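Local coordinates for NTF2-like Protein (PDB 3DMC), which is of unknown function but carries the SnoaL-like, NTF2-like fold, a cone-shaped alpha+beta fold that often encloses a ligand-binding or catalytic pocket, at the interface of chains A and B. Residues are numbered along the deposited sequence; one frame, centred on the assembly and turned at random. Chains: chain A/B, NTF2-like Protein.

Contact 1: the interface of chains A and B. Residues chain A 84, 89-91, 112, 124; chain B 82, 84, 93.
A:Ser112 OG stands between two partners from opposite chains: it gives a hydrogen bond of 2.7 Å to the carboxylate oxygen B:Glu93 OE2 and takes one of 2.8 Å from the guanidinium nitrogen A:Arg124 NH2. The serine hydroxyl lies anti to its backbone nitrogen (chi1 -178°) and meets OE2 on the syn side, 24° out of the carboxylate plane. The other carboxylate oxygen, B:Glu93 OE1, offers its syn lone pair to A:Arg124 NE in a bent salt bridge of 3.0 Å. Both oxygens of B:Glu93 are thus tied to chain A, which fixes the rotation of the carboxylate. A:Arg124 reaches it by bending at chi3 (-66°), and its bond to A:Ser112 OG lies nearly in the guanidinium plane.

One face of that guanidinium is stacked against the guanidinium of B:Arg82, which arrives from the opposite direction in an extended chain; the planes are nearly parallel, with A:Arg124 CZ 3.4 Å from B:Arg82 CZ. A:Arg124 NH1 sits over the centre of the B:Arg82 group. The nearby carboxylate of B:Glu93 would probably ease this pairing of like charges. A:Thr89 OG1 lies at the in-plane edge of B:Arg82, while its methyl CG2 touches B:Thr84 CG2 at 3.7 Å.

Farther along, A:Thr84 and B:Thr84 meet at about a right angle and join their hydroxyls, OG1 to OG1, at 2.8 Å, with donor and acceptor not distinguished. A:Val91 CG2 fills in beside them, 3.5 Å from B:Thr84 OG1 and also against B:Glu93 OE2.

The patch lies where the sheets of the two chains of the deposited assembly meet, consistent with a dimer: strands 75-85, 89-100, 103-116 and 119-127 of chain A face strands 75-85 and 89-100 of chain B across a two-fold axis.

Contact 2: the interface of chains A and B. Residues chain A 108, 128-129, 134; chain B 44, 124.
The guanidinium of A:Arg108 lies flat on the indole of B:Trp44, the two planes 9° apart, in a cation-pi stack across the interface. Its nitrogen NH1 stands over the five-membered ring, 3.4 Å from the centroid. Farther back along the same side chain, the methylene CD sits over the six-membered ring at 3.6 Å from its centroid, a CH-pi contact. The arginine therefore spans both rings of the indole, NH1 over the five-membered ring and CD over the six-membered one, with NE near the CE2-CZ2 bond. The indole nitrogen B:Trp44 NE1 faces the middle of the guanidinium, 3.3 Å from A:Arg108 CZ. The chain runs extended from CG to NE, which lays its outer half along the ring face. On the tryptophan side, chi2 of 102° sets the indole roughly perpendicular to the CA-CB-CG plane, and together with chi1 it offers a face to the arginine.

A bond within chain A probably steadies the stack: A:Arg108 NE donates to the main-chain carboxylate oxygen A:Asn134 O at the C-terminus, 3.0 Å away and almost straight (173° at the hydrogen). This acceptor lies in the guanidinium plane but its donor sits above the carbonyl plane, not on a lone pair. The terminal carboxylate would be expected to balance part of the arginine's charge, and holding NE at its edge would restrain the flat group from turning off the indole.

The six-membered end of B:Trp44 is met by the loop after strand 119-127. A:Ser129 brings its CB to 3.8 Å from CZ3, with the hydroxyl OG near CZ3 and CH2. The like-charged B:Arg124 lies nearby without its charged atoms in contact with A:Arg108. The structure suggests that this tryptophan helps to bind the two subunits together. At the indole rim, the backbone carbonyl oxygen A:Gly128 O lies 3.4 Å from B:Trp44 CZ3.

Contact 1: the interface of chains A and B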
ATOM      1  N   THR A  84       5.008  -6.935   5.089  1.00  8.91           N
ATOM      2  CA  THR A  84       4.366  -6.881   6.404  1.00  5.50           C
ATOM      3  C   THR A  84       3.176  -7.803   6.433  1.00  5.15           C
ATOM      4  O   THR A  84       2.612  -8.120   5.404  1.00  6.09           O
ATOM      5  CB  THR A  84       3.899  -5.432   6.726  1.00  8.55           C
ATOM      6  OG1 THR A  84       3.057  -4.971   5.675  1.00  7.25           O
ATOM      7  CG2 THR A  84       5.101  -4.441   6.923  1.00  7.88           C
ATOM      8  N   THR A  89      -3.364 -11.244   6.314  1.00 11.58           N
ATOM      9  CA  THR A  89      -3.049 -10.326   5.227  1.00 10.87           C
ATOM     10  C   THR A  89      -1.544 -10.143   5.161  1.00  8.74           C
ATOM     11  O   THR A  89      -0.867 -10.055   6.193  1.00 10.36           O
ATOM     12  CB  THR A  89      -3.706  -8.937   5.462  1.00 11.43           C
ATOM     13  OG1 THR A  89      -5.128  -9.061   5.584  1.00 13.54           O
ATOM     14  CG2 THR A  89      -3.421  -7.967   4.335  1.00 10.57           C
ATOM     15  N   VAL A  90      -1.050 -10.071   3.930  1.00  8.52           N
ATOM     16  CA  VAL A  90       0.366  -9.743   3.680  1.00  9.16           C
ATOM     17  C   VAL A  90       0.437  -8.649   2.643  1.00  8.69           C
ATOM     18  O   VAL A  90      -0.292  -8.670   1.624  1.00  8.40           O
ATOM     19  CB  VAL A  90       1.174 -10.949   3.175  1.00  9.61           C
ATOM     20  CG1 VAL A  90       2.622 -10.579   3.153  1.00 12.40           C
ATOM     21  CG2 VAL A  90       0.935 -12.189   4.094  1.00  8.87           C
ATOM     22  N   VAL A  91       1.295  -7.673   2.911  1.00  8.13           N
ATOM     23  CA  VAL A  91       1.509  -6.573   1.953  1.00  8.49           C
ATOM     24  C   VAL A  91       2.962  -6.586   1.546  1.00  9.58           C
ATOM     25  O   VAL A  91       3.867  -6.733   2.378  1.00  8.50           O
ATOM     26  CB  VAL A  91       1.209  -5.160   2.554  1.00  9.15           C
ATOM     27  CG1 VAL A  91       1.451  -4.020   1.528  1.00  8.68           C
ATOM     28  CG2 VAL A  91      -0.214  -5.052   3.108  1.00  5.92           C
ATOM     29  N   SER A 112      -1.485  -6.107  -1.671  1.00  9.11           N
ATOM     30  CA  SER A 112      -1.953  -6.694  -0.440  1.00  7.22           C
ATOM     31  C   SER A 112      -2.760  -7.950  -0.778  1.00  7.99           C
ATOM     32  O   SER A 112      -3.624  -7.906  -1.640  1.00  9.34           O
ATOM     33  CB  SER A 112      -2.830  -5.664   0.294  1.00  8.15           C
ATOM     34  OG  SER A 112      -3.278  -6.150   1.536  1.00  8.89           O
ATOM     35  N   ARG A 124      -5.410  -6.427  -3.455  1.00  8.64           N
ATOM     36  CA  ARG A 124      -5.578  -4.993  -3.552  1.00  9.41           C
ATOM     37  C   ARG A 124      -4.258  -4.393  -3.976  1.00 11.69           C
ATOM     38  O   ARG A 124      -3.212  -4.729  -3.389  1.00  9.50           O
ATOM     39  CB  ARG A 124      -5.975  -4.391  -2.205  1.00  9.14           C
ATOM     40  CG  ARG A 124      -7.338  -4.895  -1.678  1.00  9.79           C
ATOM     41  CD  ARG A 124      -7.483  -4.664  -0.151  1.00 10.51           C
ATOM     42  NE  ARG A 124      -6.523  -5.484   0.570  1.00 11.21           N
ATOM     43  CZ  ARG A 124      -6.679  -6.780   0.758  1.00 11.60           C
ATOM     44  NH1 ARG A 124      -7.820  -7.356   0.366  1.00 11.76           N
ATOM     45  NH2 ARG A 124      -5.739  -7.471   1.367  1.00 12.60           N
TER
ATOM     46  N   ARG B  82      -7.217  -2.836   7.196  1.00 10.77           N
ATOM     47  CA  ARG B  82      -6.140  -3.803   7.407  1.00  9.98           C
ATOM     48  C   ARG B  82      -4.911  -3.119   7.934  1.00  8.69           C
ATOM     49  O   ARG B  82      -4.531  -2.081   7.416  1.00 13.36           O
ATOM     50  CB  ARG B  82      -5.789  -4.483   6.092  1.00  8.05           C
ATOM     51  CG  ARG B  82      -6.960  -5.267   5.494  1.00 12.21           C
ATOM     52  CD  ARG B  82      -6.633  -5.914   4.162  1.00 13.93           C
ATOM     53  NE  ARG B  82      -7.600  -6.966   3.852  1.00 14.92           N
ATOM     54  CZ  ARG B  82      -8.828  -6.749   3.380  1.00 24.50           C
ATOM     55  NH1 ARG B  82      -9.267  -5.504   3.147  1.00 19.63           N
ATOM     56  NH2 ARG B  82      -9.630  -7.783   3.157  1.00 16.91           N
ATOM     57  N   THR B  84      -0.994  -4.276   8.899  1.00 10.45           N
ATOM     58  CA  THR B  84      -0.002  -5.348   8.858  1.00  7.28           C
ATOM     59  C   THR B  84       1.326  -4.830   9.342  1.00  4.24           C
ATOM     60  O   THR B  84       1.583  -3.636   9.317  1.00  8.05           O
ATOM     61  CB  THR B  84       0.172  -5.912   7.407  1.00  8.68           C
ATOM     62  OG1 THR B  84       0.405  -4.835   6.498  1.00  7.17           O
ATOM     63  CG2 THR B  84      -1.116  -6.740   6.931  1.00 10.46           C
ATOM     64  N   GLU B  93      -4.096   0.142   5.733  1.00  6.97           N
ATOM     65  CA  GLU B  93      -4.916   0.224   4.550  1.00  8.33           C
ATOM     66  C   GLU B  93      -6.260   0.765   5.017  1.00 10.05           C
ATOM     67  O   GLU B  93      -6.941   0.147   5.856  1.00  7.62           O
ATOM     68  CB  GLU B  93      -5.114  -1.153   3.896  1.00  9.27           C
ATOM     69  CG  GLU B  93      -3.889  -1.734   3.229  1.00  9.20           C
ATOM     70  CD  GLU B  93      -4.161  -3.118   2.702  1.00 11.03           C
ATOM     71  OE1 GLU B  93      -5.029  -3.264   1.813  1.00  9.46           O
ATOM     72  OE2 GLU B  93      -3.512  -4.051   3.194  1.00 12.32           O
TER

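Contact 2: the interface of chains A and B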
ATOM      1  N   ARG A 108       6.394   2.416  -8.064  1.00  5.01           N
ATOM      2  CA  ARG A 108       6.349   1.893  -6.727  1.00  6.26           C
ATOM      3  C   ARG A 108       4.929   1.380  -6.551  1.00 10.17           C
ATOM      4  O   ARG A 108       3.965   1.996  -7.016  1.00  9.96           O
ATOM      5  CB  ARG A 108       6.693   2.940  -5.654  1.00  6.69           C
ATOM      6  CG  ARG A 108       8.167   3.328  -5.594  1.00 11.17           C
ATOM      7  CD  ARG A 108       8.514   4.187  -4.431  1.00 15.14           C
ATOM      8  NE  ARG A 108       9.967   4.161  -4.222  1.00 20.35           N
ATOM      9  CZ  ARG A 108      10.549   4.141  -3.030  1.00 19.45           C
ATOM     10  NH1 ARG A 108       9.822   4.129  -1.918  1.00 17.40           N
ATOM     11  NH2 ARG A 108      11.866   4.139  -2.951  1.00 22.11           N
ATOM     12  N   GLY A 128       2.354   3.912  -5.848  1.00  7.81           N
ATOM     13  CA  GLY A 128       3.214   4.729  -4.989  1.00  4.81           C
ATOM     14  C   GLY A 128       4.068   5.751  -5.704  1.00  7.51           C
ATOM     15  O   GLY A 128       4.746   6.536  -5.064  1.00 10.00           O
ATOM     16  N   SER A 129       4.066   5.711  -7.037  1.00 10.27           N
ATOM     17  CA  SER A 129       4.744   6.719  -7.839  1.00 11.83           C
ATOM     18  C   SER A 129       3.903   7.091  -9.069  1.00 12.72           C
ATOM     19  O   SER A 129       2.689   6.834  -9.128  1.00 12.94           O
ATOM     20  CB  SER A 129       6.146   6.236  -8.229  1.00 11.83           C
ATOM     21  OG  SER A 129       6.995   7.275  -8.735  1.00 10.54           O
ATOM     22  N   ASN A 134      10.811   5.510  -9.680  1.00 12.51           N
ATOM     23  CA  ASN A 134      10.602   4.739  -8.461  1.00 12.69           C
ATOM     24  C   ASN A 134      11.753   4.849  -7.451  1.00 13.42           C
ATOM     25  O   ASN A 134      11.892   4.037  -6.511  1.00 14.20           O
ATOM     26  CB  ASN A 134      10.344   3.290  -8.841  1.00 11.93           C
ATOM     27  CG  ASN A 134      11.545   2.642  -9.502  1.00 10.96           C
ATOM     28  OD1 ASN A 134      12.663   3.157  -9.403  1.00 14.18           O
ATOM     29  ND2 ASN A 134      11.332   1.497 -10.156  1.00 12.15           N
ATOM     30  OXT ASN A 134      12.560   5.793  -7.566  1.00 16.09           O
TER
ATOM     31  N   TRP B  44       7.770   9.444   1.180  1.00 12.65           N
ATOM     32  CA  TRP B  44       7.624   9.203  -0.245  1.00 12.51           C
ATOM     33  C   TRP B  44       6.140   9.380  -0.588  1.00  9.70           C
ATOM     34  O   TRP B  44       5.263   8.846   0.102  1.00 11.20           O
ATOM     35  CB  TRP B  44       8.062   7.777  -0.592  1.00 10.30           C
ATOM     36  CG  TRP B  44       9.078   7.643  -1.658  1.00 13.38           C
ATOM     37  CD1 TRP B  44      10.401   7.414  -1.486  1.00 14.64           C
ATOM     38  CD2 TRP B  44       8.864   7.700  -3.081  1.00 13.25           C
ATOM     39  NE1 TRP B  44      11.037   7.340  -2.704  1.00 17.65           N
ATOM     40  CE2 TRP B  44      10.116   7.516  -3.700  1.00 15.30           C
ATOM     41  CE3 TRP B  44       7.741   7.919  -3.888  1.00 11.20           C
ATOM     42  CZ2 TRP B  44      10.277   7.527  -5.105  1.00 13.20           C
ATOM     43  CZ3 TRP B  44       7.895   7.909  -5.269  1.00 12.43           C
ATOM     44  CH2 TRP B  44       9.164   7.727  -5.864  1.00 13.57           C
ATOM     45  N   ARG B 124       5.514   6.240   3.675  1.00  8.94           N
ATOM     46  CA  ARG B 124       5.256   6.021   2.270  1.00  7.83           C
ATOM     47  C   ARG B 124       3.752   5.928   2.049  1.00  8.78           C
ATOM     48  O   ARG B 124       3.077   5.195   2.761  1.00  8.79           O
ATOM     49  CB  ARG B 124       5.901   4.721   1.791  1.00  9.11           C
ATOM     50  CG  ARG B 124       7.466   4.726   1.809  1.00  7.87           C
ATOM     51  CD  ARG B 124       7.989   3.296   1.813  1.00 13.63           C
ATOM     52  NE  ARG B 124       7.599   2.618   3.039  1.00 13.83           N
ATOM     53  CZ  ARG B 124       8.197   2.775   4.204  1.00 12.59           C
ATOM     54  NH1 ARG B 124       9.269   3.584   4.300  1.00 12.04           N
ATOM     55  NH2 ARG B 124       7.721   2.156   5.267  1.00 12.96           N
TER

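Contacts 1 and 2 lie about 16 Å apart, measured between the centres of their C-alpha atoms, on one two-fold symmetric interface. Both draw on strands 103-116 and 119-127, and residue 124 belongs to each: the chain A copy works in contact 1, the chain B copy at the margin of contact 2. Contact 2 further brings in strand 41-45 and the C-terminal tail, which contact 1 lacks. With their twins the contacts spread along the paired sheets, a carboxylate-centred polar network in one, a cation-pi stack in the other. Such an arrangement is consistent with a dimer, though the structure alone does not prove it in solution.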